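Beta-glucuronidase (PDB 6U7J) hydrolyses beta-D-glucuronides as a gut microbial glycosyl hydrolase of family 2, and probably helps to reactivate estrogens from their glucuronide conjugates. Local coordinates at residues B[437-451]-B[459-471]. Sequence-based numbering, arbitrary orientation.
Sequences RKLDSERPITGTMNV and SQFFDVVCINRYF
Asp463 OD2 is gripped by two donors from 437-451: Arg437 NH1 reaches its syn lone pair at 2.8 Å in a salt bridge, and the backbone N of Ile445 takes the anti one. The carboxylate and guanidinium planes stand 81° apart, and Arg437 NH2 spends a second bond on Phe461 O (2.7 Å), which lies in the guanidinium plane. Asp463 N returns a bond to Ile445 O, tying the backbone of Asp463 to the start of strand 445-449. Strands 445-449 and 465-468 are adjacent parallel staves of the TIM barrel, crossing at -28°, with 409-416 and 502-506 flanking the pair. Between the two central strands a water bridges Gly447 O and Cys466 N and also meets Ser459 OG; farther along, Met449 N binds Cys466 O and Asn468 N binds Met449 O (2.8 Å). The Phe462 ring lies face-on against the backbone at Thr446 and Gly447, the Thr446 CA forming a CH-pi contact 4.1 Å from its centroid, while Met449 CE meets its edge. Thr446 OG1 donates to Val464 O from above the carbonyl plane. At the C-terminal ends, Arg469 bends at its second torsion to bring NH1 to Asn450 O and NH2 to Val451 O (3.0 Å), its NE salt-bridged to Asp490.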
ATOM      1  N   ARG B 437     -18.519  -4.891  44.378  1.00 40.26           N
ATOM      2  CA  ARG B 437     -19.499  -5.900  44.784  1.00 42.01           C
ATOM      3  C   ARG B 437     -20.588  -5.306  45.667  1.00 41.08           C
ATOM      4  O   ARG B 437     -21.741  -5.742  45.590  1.00 41.28           O
ATOM      5  CB  ARG B 437     -18.801  -7.056  45.495  1.00 41.73           C
ATOM      6  CG  ARG B 437     -18.086  -7.990  44.537  1.00 44.98           C
ATOM      7  CD  ARG B 437     -17.624  -9.257  45.228  1.00 44.04           C
ATOM      8  NE  ARG B 437     -16.566  -9.887  44.454  1.00 48.28           N
ATOM      9  CZ  ARG B 437     -16.782 -10.670  43.405  1.00 46.34           C
ATOM     10  NH1 ARG B 437     -18.031 -10.935  43.012  1.00 42.16           N
ATOM     11  NH2 ARG B 437     -15.750 -11.191  42.759  1.00 42.59           N
ATOM     12  N   LYS B 438     -20.258  -4.289  46.483  1.00 40.68           N
ATOM     13  CA  LYS B 438     -21.301  -3.684  47.310  1.00 44.93           C
ATOM     14  C   LYS B 438     -22.240  -2.815  46.476  1.00 42.97           C
ATOM     15  O   LYS B 438     -23.421  -2.689  46.809  1.00 50.11           O
ATOM     16  CB  LYS B 438     -20.699  -2.879  48.473  1.00 40.28           C
ATOM     17  CG  LYS B 438     -21.778  -2.367  49.433  1.00 50.99           C
ATOM     18  CD  LYS B 438     -21.442  -2.561  50.919  1.00 60.21           C
ATOM     19  CE  LYS B 438     -20.212  -1.761  51.322  1.00 64.91           C
ATOM     20  NZ  LYS B 438     -20.572  -0.498  52.049  1.00 67.38           N
ATOM     21  N   LEU B 439     -21.748  -2.230  45.384  1.00 39.43           N
ATOM     22  CA  LEU B 439     -22.609  -1.437  44.508  1.00 34.53           C
ATOM     23  C   LEU B 439     -23.545  -2.318  43.697  1.00 38.89           C
ATOM     24  O   LEU B 439     -24.694  -1.940  43.433  1.00 40.11           O
ATOM     25  CB  LEU B 439     -21.757  -0.601  43.554  1.00 40.09           C
ATOM     26  CG  LEU B 439     -21.002   0.603  44.092  1.00 42.24           C
ATOM     27  CD1 LEU B 439     -20.044   1.085  43.019  1.00 41.53           C
ATOM     28  CD2 LEU B 439     -21.977   1.702  44.483  1.00 42.32           C
ATOM     29  N   ASP B 440     -23.060  -3.470  43.242  1.00 37.75           N
ATOM     30  CA  ASP B 440     -23.798  -4.295  42.292  1.00 42.27           C
ATOM     31  C   ASP B 440     -23.612  -5.749  42.693  1.00 42.75           C
ATOM     32  O   ASP B 440     -22.528  -6.307  42.522  1.00 46.33           O
ATOM     33  CB  ASP B 440     -23.312  -4.054  40.858  1.00 45.07           C
ATOM     34  CG  ASP B 440     -24.174  -4.762  39.815  1.00 45.55           C
ATOM     35  OD1 ASP B 440     -25.196  -5.363  40.196  1.00 45.42           O
ATOM     36  OD2 ASP B 440     -23.831  -4.711  38.608  1.00 41.39           O
ATOM     37  N   SER B 441     -24.660  -6.355  43.231  1.00 46.82           N
ATOM     38  CA  SER B 441     -24.660  -7.772  43.557  1.00 49.13           C
ATOM     39  C   SER B 441     -25.067  -8.638  42.374  1.00 47.46           C
ATOM     40  O   SER B 441     -25.064  -9.864  42.493  1.00 54.92           O
ATOM     41  CB  SER B 441     -25.605  -8.033  44.734  1.00 46.96           C
ATOM     42  OG  SER B 441     -26.850  -7.378  44.541  1.00 45.92           O
ATOM     43  N   GLU B 442     -25.398  -8.031  41.241  1.00 49.64           N
ATOM     44  CA  GLU B 442     -26.044  -8.714  40.132  1.00 50.44           C
ATOM     45  C   GLU B 442     -25.110  -9.029  38.980  1.00 45.81           C
ATOM     46  O   GLU B 442     -25.585  -9.505  37.943  1.00 51.37           O
ATOM     47  CB  GLU B 442     -27.199  -7.863  39.594  1.00 50.54           C
ATOM     48  CG  GLU B 442     -28.128  -7.335  40.662  1.00 54.69           C
ATOM     49  CD  GLU B 442     -28.980  -8.427  41.242  1.00 56.64           C
ATOM     50  OE1 GLU B 442     -29.986  -8.798  40.595  1.00 61.21           O
ATOM     51  OE2 GLU B 442     -28.628  -8.929  42.330  1.00 60.40           O
ATOM     52  N   ARG B 443     -23.815  -8.749  39.100  1.00 43.62           N
ATOM     53  CA  ARG B 443     -22.946  -8.936  37.941  1.00 44.60           C
ATOM     54  C   ARG B 443     -21.568  -9.435  38.352  1.00 40.60           C
ATOM     55  O   ARG B 443     -20.997  -8.954  39.338  1.00 37.47           O
ATOM     56  CB  ARG B 443     -22.792  -7.636  37.134  1.00 40.27           C
ATOM     57  CG  ARG B 443     -23.929  -7.319  36.175  1.00 38.27           C
ATOM     58  CD  ARG B 443     -23.670  -5.949  35.510  1.00 38.83           C
ATOM     59  NE  ARG B 443     -24.795  -5.442  34.720  1.00 33.93           N
ATOM     60  CZ  ARG B 443     -25.705  -4.588  35.181  1.00 35.35           C
ATOM     61  NH1 ARG B 443     -25.638  -4.153  36.427  1.00 35.54           N
ATOM     62  NH2 ARG B 443     -26.689  -4.173  34.402  1.00 35.16           N
ATOM     63  N   PRO B 444     -21.028 -10.400  37.618  1.00 37.49           N
ATOM     64  CA  PRO B 444     -19.645 -10.843  37.839  1.00 39.21           C
ATOM     65  C   PRO B 444     -18.638  -9.711  37.667  1.00 37.72           C
ATOM     66  O   PRO B 444     -18.879  -8.728  36.965  1.00 36.16           O
ATOM     67  CB  PRO B 444     -19.436 -11.910  36.757  1.00 36.24           C
ATOM     68  CG  PRO B 444     -20.773 -12.256  36.270  1.00 40.95           C
ATOM     69  CD  PRO B 444     -21.731 -11.171  36.588  1.00 35.70           C
ATOM     70  N   ILE B 445     -17.480  -9.896  38.297  1.00 34.10           N
ATOM     71  CA  ILE B 445     -16.391  -8.932  38.368  1.00 36.61           C
ATOM     72  C   ILE B 445     -15.153  -9.585  37.767  1.00 37.53           C
ATOM     73  O   ILE B 445     -14.913 -10.775  37.998  1.00 38.25           O
ATOM     74  CB  ILE B 445     -16.125  -8.529  39.838  1.00 37.12           C
ATOM     75  CG1 ILE B 445     -17.306  -7.760  40.412  1.00 33.76           C
ATOM     76  CG2 ILE B 445     -14.839  -7.740  39.970  1.00 36.75           C
ATOM     77  CD1 ILE B 445     -17.660  -6.576  39.604  1.00 40.04           C
ATOM     78  N   THR B 446     -14.357  -8.815  37.013  1.00 37.44           N
ATOM     79  CA  THR B 446     -13.090  -9.326  36.489  1.00 35.33           C
ATOM     80  C   THR B 446     -12.093  -8.186  36.294  1.00 35.78           C
ATOM     81  O   THR B 446     -12.371  -7.017  36.583  1.00 30.30           O
ATOM     82  CB  THR B 446     -13.282 -10.091  35.172  1.00 36.97           C
ATOM     83  OG1 THR B 446     -12.050 -10.721  34.799  1.00 41.23           O
ATOM     84  CG2 THR B 446     -13.699  -9.156  34.049  1.00 36.09           C
ATOM     85  N   GLY B 447     -10.906  -8.567  35.836  1.00 36.06           N
ATOM     86  CA  GLY B 447      -9.848  -7.669  35.402  1.00 36.04           C
ATOM     87  C   GLY B 447      -8.891  -8.516  34.590  1.00 38.34           C
ATOM     88  O   GLY B 447      -8.814  -9.732  34.787  1.00 38.31           O
ATOM     89  N   THR B 448      -8.184  -7.889  33.654  1.00 36.49           N
ATOM     90  CA  THR B 448      -7.372  -8.662  32.731  1.00 33.28           C
ATOM     91  C   THR B 448      -5.924  -8.724  33.195  1.00 35.46           C
ATOM     92  O   THR B 448      -5.377  -7.765  33.743  1.00 32.08           O
ATOM     93  CB  THR B 448      -7.419  -8.102  31.305  1.00 35.10           C
ATOM     94  OG1 THR B 448      -6.710  -6.853  31.255  1.00 39.64           O
ATOM     95  CG2 THR B 448      -8.854  -7.916  30.859  1.00 32.26           C
ATOM     96  N   MET B 449      -5.301  -9.867  32.924  1.00 35.02           N
ATOM     97  CA  MET B 449      -3.961 -10.190  33.381  1.00 34.23           C
ATOM     98  C   MET B 449      -2.960 -10.079  32.249  1.00 38.37           C
ATOM     99  O   MET B 449      -3.230 -10.500  31.119  1.00 35.65           O
ATOM    100  CB  MET B 449      -3.903 -11.626  33.916  1.00 38.71           C
ATOM    101  CG  MET B 449      -4.722 -11.877  35.161  1.00 40.97           C
ATOM    102  SD  MET B 449      -3.903 -11.131  36.560  1.00 42.71           S
ATOM    103  CE  MET B 449      -4.966  -9.706  36.811  1.00 33.84           C
ATOM    104  N   ASN B 450      -1.775  -9.576  32.574  1.00 39.07           N
ATOM    105  CA  ASN B 450      -0.619  -9.801  31.721  1.00 41.87           C
ATOM    106  C   ASN B 450       0.576 -10.419  32.439  1.00 37.70           C
ATOM    107  O   ASN B 450       1.396 -11.043  31.764  1.00 38.55           O
ATOM    108  CB  ASN B 450      -0.182  -8.495  31.042  1.00 41.21           C
ATOM    109  CG  ASN B 450       0.683  -7.660  31.927  1.00 41.63           C
ATOM    110  OD1 ASN B 450       0.218  -7.132  32.934  1.00 47.42           O
ATOM    111  ND2 ASN B 450       1.960  -7.549  31.586  1.00 45.37           N
ATOM    112  N   VAL B 451       0.700 -10.293  33.770  1.00 38.06           N
ATOM    113  CA  VAL B 451       1.830 -10.870  34.509  1.00 37.01           C
ATOM    114  C   VAL B 451       1.736 -12.391  34.468  1.00 37.51           C
ATOM    115  O   VAL B 451       0.681 -12.945  34.142  1.00 36.05           O
ATOM    116  CB  VAL B 451       1.879 -10.391  35.972  1.00 39.75           C
ATOM    117  CG1 VAL B 451       1.943  -8.864  36.076  1.00 38.26           C
ATOM    118  CG2 VAL B 451       0.688 -10.939  36.749  1.00 34.98           C
ATOM    119  N   SER B 459      -6.171 -12.297  41.092  1.00 37.67           N
ATOM    120  CA  SER B 459      -7.282 -12.883  40.343  1.00 38.76           C
ATOM    121  C   SER B 459      -8.204 -13.720  41.219  1.00 39.54           C
ATOM    122  O   SER B 459      -9.345 -13.984  40.811  1.00 35.48           O
ATOM    123  CB  SER B 459      -6.783 -13.732  39.171  1.00 39.02           C
ATOM    124  OG  SER B 459      -6.366 -12.898  38.100  1.00 38.90           O
ATOM    125  N   GLN B 460      -7.756 -14.133  42.412  1.00 40.36           N
ATOM    126  CA  GLN B 460      -8.655 -14.835  43.325  1.00 40.99           C
ATOM    127  C   GLN B 460      -9.889 -14.004  43.679  1.00 41.77           C
ATOM    128  O   GLN B 460     -10.912 -14.576  44.067  1.00 37.60           O
ATOM    129  CB  GLN B 460      -7.917 -15.239  44.602  1.00 40.94           C
ATOM    130  CG  GLN B 460      -7.451 -14.064  45.463  1.00 40.82           C
ATOM    131  CD  GLN B 460      -6.091 -13.543  45.024  1.00 45.85           C
ATOM    132  OE1 GLN B 460      -5.596 -13.910  43.958  1.00 45.95           O
ATOM    133  NE2 GLN B 460      -5.483 -12.683  45.839  1.00 42.86           N
ATOM    134  N   PHE B 461      -9.828 -12.675  43.537  1.00 38.99           N
ATOM    135  CA  PHE B 461     -10.966 -11.825  43.868  1.00 35.52           C
ATOM    136  C   PHE B 461     -12.013 -11.765  42.764  1.00 40.25           C
ATOM    137  O   PHE B 461     -13.094 -11.215  42.998  1.00 40.54           O
ATOM    138  CB  PHE B 461     -10.496 -10.397  44.188  1.00 38.15           C
ATOM    139  CG  PHE B 461      -9.469 -10.323  45.295  1.00 40.19           C
ATOM    140  CD1 PHE B 461      -9.699 -10.926  46.519  1.00 40.57           C
ATOM    141  CD2 PHE B 461      -8.273  -9.652  45.107  1.00 39.26           C
ATOM    142  CE1 PHE B 461      -8.750 -10.864  47.534  1.00 43.24           C
ATOM    143  CE2 PHE B 461      -7.325  -9.583  46.121  1.00 42.94           C
ATOM    144  CZ  PHE B 461      -7.566 -10.192  47.336  1.00 41.15           C
ATOM    145  N   PHE B 462     -11.734 -12.311  41.581  1.00 35.78           N
ATOM    146  CA  PHE B 462     -12.617 -12.157  40.432  1.00 37.79           C
ATOM    147  C   PHE B 462     -13.530 -13.366  40.294  1.00 38.24           C
ATOM    148  O   PHE B 462     -13.256 -14.443  40.820  1.00 38.48           O
ATOM    149  CB  PHE B 462     -11.813 -11.979  39.133  1.00 38.15           C
ATOM    150  CG  PHE B 462     -10.877 -10.805  39.147  1.00 38.89           C
ATOM    151  CD1 PHE B 462     -11.161  -9.674  39.905  1.00 38.72           C
ATOM    152  CD2 PHE B 462      -9.718 -10.825  38.387  1.00 37.96           C
ATOM    153  CE1 PHE B 462     -10.296  -8.584  39.912  1.00 37.87           C
ATOM    154  CE2 PHE B 462      -8.853  -9.741  38.384  1.00 39.96           C
ATOM    155  CZ  PHE B 462      -9.138  -8.621  39.151  1.00 38.69           C
ATOM    156  N   ASP B 463     -14.621 -13.171  39.559  1.00 39.28           N
ATOM    157  CA  ASP B 463     -15.517 -14.262  39.204  1.00 35.45           C
ATOM    158  C   ASP B 463     -15.119 -14.939  37.900  1.00 43.42           C
ATOM    159  O   ASP B 463     -15.415 -16.127  37.704  1.00 41.84           O
ATOM    160  CB  ASP B 463     -16.949 -13.738  39.116  1.00 35.97           C
ATOM    161  CG  ASP B 463     -17.371 -13.004  40.393  1.00 44.93           C
ATOM    162  OD1 ASP B 463     -17.337 -13.639  41.471  1.00 49.37           O
ATOM    163  OD2 ASP B 463     -17.705 -11.800  40.337  1.00 39.28           O
ATOM    164  N   VAL B 464     -14.450 -14.214  37.005  1.00 40.09           N
ATOM    165  CA  VAL B 464     -13.901 -14.770  35.773  1.00 37.82           C
ATOM    166  C   VAL B 464     -12.450 -14.344  35.686  1.00 37.21           C
ATOM    167  O   VAL B 464     -12.105 -13.217  36.060  1.00 38.76           O
ATOM    168  CB  VAL B 464     -14.690 -14.295  34.530  1.00 37.72           C
ATOM    169  CG1 VAL B 464     -14.004 -14.748  33.233  1.00 38.85           C
ATOM    170  CG2 VAL B 464     -16.115 -14.807  34.582  1.00 34.84           C
ATOM    171  N   VAL B 465     -11.589 -15.249  35.227  1.00 37.92           N
ATOM    172  CA  VAL B 465     -10.184 -14.917  34.985  1.00 38.98           C
ATOM    173  C   VAL B 465     -10.018 -14.541  33.519  1.00 39.57           C
ATOM    174  O   VAL B 465     -10.440 -15.287  32.619  1.00 35.74           O
ATOM    175  CB  VAL B 465      -9.266 -16.091  35.371  1.00 39.08           C
ATOM    176  CG1 VAL B 465      -7.829 -15.812  34.917  1.00 38.75           C
ATOM    177  CG2 VAL B 465      -9.318 -16.330  36.861  1.00 39.53           C
ATOM    178  N   CYS B 466      -9.400 -13.387  33.281  1.00 37.91           N
ATOM    179  CA  CYS B 466      -9.241 -12.813  31.946  1.00 37.19           C
ATOM    180  C   CYS B 466      -7.750 -12.610  31.706  1.00 37.80           C
ATOM    181  O   CYS B 466      -7.088 -11.930  32.500  1.00 39.33           O
ATOM    182  CB  CYS B 466      -9.996 -11.485  31.855  1.00 32.40           C
ATOM    183  SG  CYS B 466     -11.789 -11.667  31.783  1.00 38.83           S
ATOM    184  N   ILE B 467      -7.214 -13.197  30.639  1.00 34.32           N
ATOM    185  CA  ILE B 467      -5.784 -13.106  30.367  1.00 35.27           C
ATOM    186  C   ILE B 467      -5.548 -12.524  28.977  1.00 36.76           C
ATOM    187  O   ILE B 467      -6.260 -12.846  28.016  1.00 34.73           O
ATOM    188  CB  ILE B 467      -5.071 -14.471  30.523  1.00 36.59           C
ATOM    189  CG1 ILE B 467      -5.497 -15.457  29.424  1.00 36.51           C
ATOM    190  CG2 ILE B 467      -5.357 -15.054  31.904  1.00 35.11           C
ATOM    191  CD1 ILE B 467      -4.739 -16.765  29.453  1.00 34.90           C
ATOM    192  N   ASN B 468      -4.551 -11.645  28.894  1.00 33.31           N
ATOM    193  CA  ASN B 468      -4.077 -11.064  27.646  1.00 32.88           C
ATOM    194  C   ASN B 468      -2.795 -11.793  27.258  1.00 33.41           C
ATOM    195  O   ASN B 468      -1.789 -11.710  27.971  1.00 32.18           O
ATOM    196  CB  ASN B 468      -3.813  -9.565  27.802  1.00 35.16           C
ATOM    197  CG  ASN B 468      -5.093  -8.751  27.990  1.00 33.80           C
ATOM    198  OD1 ASN B 468      -6.204  -9.278  27.900  1.00 33.59           O
ATOM    199  ND2 ASN B 468      -4.936  -7.452  28.243  1.00 32.85           N
ATOM    200  N   ARG B 469      -2.826 -12.504  26.137  1.00 30.48           N
ATOM    201  CA  ARG B 469      -1.748 -13.424  25.810  1.00 31.65           C
ATOM    202  C   ARG B 469      -1.426 -13.307  24.336  1.00 33.03           C
ATOM    203  O   ARG B 469      -2.323 -13.414  23.496  1.00 34.40           O
ATOM    204  CB  ARG B 469      -2.134 -14.868  26.159  1.00 32.25           C
ATOM    205  CG  ARG B 469      -1.944 -15.204  27.641  1.00 33.24           C
ATOM    206  CD  ARG B 469      -0.501 -15.007  28.026  1.00 34.68           C
ATOM    207  NE  ARG B 469      -0.215 -15.213  29.439  1.00 32.06           N
ATOM    208  CZ  ARG B 469      -0.002 -14.224  30.302  1.00 42.36           C
ATOM    209  NH1 ARG B 469      -0.075 -12.958  29.893  1.00 38.40           N
ATOM    210  NH2 ARG B 469       0.297 -14.491  31.572  1.00 35.52           N
ATOM    211  N   TYR B 470      -0.150 -13.109  24.025  1.00 33.38           N
ATOM    212  CA  TYR B 470       0.303 -12.842  22.672  1.00 32.27           C
ATOM    213  C   TYR B 470       1.413 -13.807  22.287  1.00 36.08           C
ATOM    214  O   TYR B 470       2.497 -13.421  21.830  1.00 34.92           O
ATOM    215  CB  TYR B 470       0.768 -11.400  22.541  1.00 31.99           C
ATOM    216  CG  TYR B 470      -0.325 -10.384  22.682  1.00 30.20           C
ATOM    217  CD1 TYR B 470      -1.067  -9.997  21.583  1.00 27.91           C
ATOM    218  CD2 TYR B 470      -0.608  -9.794  23.915  1.00 34.75           C
ATOM    219  CE1 TYR B 470      -2.052  -9.055  21.680  1.00 30.25           C
ATOM    220  CE2 TYR B 470      -1.609  -8.825  24.032  1.00 33.18           C
ATOM    221  CZ  TYR B 470      -2.325  -8.467  22.903  1.00 32.67           C
ATOM    222  OH  TYR B 470      -3.319  -7.531  22.963  1.00 36.46           O
ATOM    223  N   PHE B 471       1.153 -15.092  22.497  1.00 34.29           N
ATOM    224  CA  PHE B 471       2.049 -16.103  21.972  1.00 35.14           C
ATOM    225  C   PHE B 471       2.078 -16.015  20.453  1.00 32.54           C
ATOM    226  O   PHE B 471       1.045 -15.849  19.803  1.00 32.97           O
ATOM    227  CB  PHE B 471       1.607 -17.483  22.450  1.00 35.93           C
ATOM    228  CG  PHE B 471       1.769 -17.680  23.945  1.00 36.06           C
ATOM    229  CD1 PHE B 471       3.027 -17.651  24.530  1.00 38.01           C
ATOM    230  CD2 PHE B 471       0.670 -17.881  24.758  1.00 34.41           C
ATOM    231  CE1 PHE B 471       3.182 -17.830  25.906  1.00 39.11           C
ATOM    232  CE2 PHE B 471       0.820 -18.065  26.128  1.00 36.01           C
ATOM    233  CZ  PHE B 471       2.074 -18.045  26.697  1.00 33.81           C
TER
HETATM  234  O   HOH W   1      -8.393 -12.265  35.835  1.00 37.22           O